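Local structure of geranylgeranyl pyrophosphate synthase (Corynebacterium glutamicum, 3LK5) at residues Ala174-Ala179 against Ala229-Gly234. The protein probably catalyses the magnesium-dependent condensation of isopentenyl diphosphate with allylic diphosphates to give longer prenyl diphosphates. Sequence-based numbering, arbitrary orientation.
Sequences ARTRDA and ASIAGG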
# COMPACT_ATOMS: atom_id res chain seq x y z
N ALA A 174 -19.80 -2.09 -6.08
CA ALA A 174 -20.23 -0.80 -5.62
C ALA A 174 -20.69 -0.85 -4.16
O ALA A 174 -20.43 0.09 -3.39
CB ALA A 174 -21.37 -0.21 -6.52
N ARG A 175 -21.38 -1.94 -3.78
CA ARG A 175 -21.88 -2.04 -2.41
C ARG A 175 -20.73 -2.16 -1.41
O ARG A 175 -20.90 -1.75 -0.27
CB ARG A 175 -22.85 -3.24 -2.23
CG ARG A 175 -24.27 -2.99 -2.84
CD ARG A 175 -25.31 -4.05 -2.34
NE ARG A 175 -24.90 -5.41 -2.68
CZ ARG A 175 -25.21 -6.02 -3.83
NH1 ARG A 175 -24.80 -7.28 -4.06
NH2 ARG A 175 -25.93 -5.39 -4.76
N THR A 176 -19.61 -2.73 -1.83
CA THR A 176 -18.44 -2.91 -0.95
C THR A 176 -17.78 -1.58 -0.53
O THR A 176 -17.04 -1.57 0.44
CB THR A 176 -17.31 -3.80 -1.54
OG1 THR A 176 -16.68 -3.17 -2.68
CG2 THR A 176 -17.83 -5.21 -1.92
N ARG A 177 -18.08 -0.48 -1.22
CA ARG A 177 -17.25 0.73 -1.03
C ARG A 177 -17.20 1.22 0.42
O ARG A 177 -16.11 1.44 0.97
CB ARG A 177 -17.71 1.88 -1.96
CG ARG A 177 -17.47 1.69 -3.48
CD ARG A 177 -15.99 1.42 -3.76
NE ARG A 177 -15.10 2.45 -3.19
CZ ARG A 177 -13.86 2.19 -2.81
NH1 ARG A 177 -13.39 0.93 -2.91
NH2 ARG A 177 -13.09 3.16 -2.29
N ASP A 178 -18.37 1.37 1.07
CA ASP A 178 -18.39 1.97 2.42
C ASP A 178 -17.52 1.16 3.39
O ASP A 178 -16.69 1.72 4.13
CB ASP A 178 -19.82 2.12 2.98
CG ASP A 178 -20.63 3.20 2.25
OD1 ASP A 178 -20.03 4.06 1.58
OD2 ASP A 178 -21.88 3.23 2.37
N ALA A 179 -17.70 -0.16 3.41
CA ALA A 179 -16.94 -0.98 4.32
C ALA A 179 -15.47 -1.00 3.96
O ALA A 179 -14.61 -0.93 4.85
CB ALA A 179 -17.49 -2.45 4.35
N ALA A 229 -21.66 -8.47 4.61
CA ALA A 229 -23.09 -8.12 4.53
C ALA A 229 -23.45 -7.25 3.34
O ALA A 229 -24.50 -7.46 2.71
CB ALA A 229 -23.60 -7.48 5.88
N SER A 230 -22.58 -6.29 2.99
CA SER A 230 -22.80 -5.44 1.81
C SER A 230 -22.77 -6.26 0.53
O SER A 230 -23.59 -6.04 -0.37
CB SER A 230 -21.72 -4.33 1.74
OG SER A 230 -21.96 -3.41 2.80
N ILE A 231 -21.88 -7.24 0.46
CA ILE A 231 -21.80 -8.11 -0.75
C ILE A 231 -23.15 -8.83 -0.95
O ILE A 231 -23.65 -8.92 -2.09
CB ILE A 231 -20.63 -9.10 -0.66
CG1 ILE A 231 -19.31 -8.32 -0.74
CG2 ILE A 231 -20.69 -10.20 -1.81
CD1 ILE A 231 -18.08 -9.14 -0.33
N ALA A 232 -23.75 -9.25 0.17
CA ALA A 232 -25.04 -9.98 0.16
C ALA A 232 -26.24 -9.06 0.04
O ALA A 232 -27.36 -9.54 -0.12
CB ALA A 232 -25.16 -10.84 1.43
N GLY A 233 -26.04 -7.75 0.08
CA GLY A 233 -27.15 -6.81 -0.11
C GLY A 233 -27.92 -6.65 1.19
O GLY A 233 -29.12 -6.34 1.17
N GLY A 234 -27.23 -6.84 2.32
CA GLY A 234 -27.83 -6.75 3.68
C GLY A 234 -28.48 -5.39 3.97
O GLY A 234 -28.02 -4.33 3.48
O HOH W 1 -20.01 -1.53 2.23
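The contact lies at the C-terminal end of helix 205-231, which closes in a Schellman motif within the all-helical prenyl synthase fold and whose last carbonyls are bound by the side chain of R175. This arginine comes from a kinked part of helix 170-199. Its CG lies beside the backbone N and anti to the carbonyl carbon, and a bend at chi3 (-58°) turns the guanidinium edge toward two successive carbonyls of the last turn. R175 NE donates to S230 O at 2.7 Å, the donor lying nearly along the C=O axis and the acceptor within 2° of the guanidinium plane. R175 NH1 reaches I231 O at 2.8 Å in a straighter bond (N-H...O 166°), approaching from above that carbonyl's plane. S230 O also accepts from G233 N at 3.0 Å, while G234 N reaches back to A229 O at 2.8 Å; the positive phi of G233 makes this closure possible. The arginine's positive charge at the carbonyl-rich helix end probably offsets the helix dipole there. A water bridges the kink in helix 170-199: it donates to R175 O (2.7 Å) and accepts from A179 N (2.9 Å), a backbone N-H that has no bond to the preceding turn. Across the interface the same water is hydrogen-bonded to S230 OG at 2.8 Å, and that hydroxyl is also tied to H226 O. Beside this polar grip, T176 CG2 meets I231 CG1 at 3.6 Å, the two side chains crossing obliquely, with T176 OG1 hydrogen-bonded to L173 O. I231 and A232 rest on F74 of helix 65-78, and I231 continues onto V90 and A93 of helix 87-111. S230 packs on I239 of helix 236-263, while R177 forms salt bridges to D161 and D165 of the second subunit.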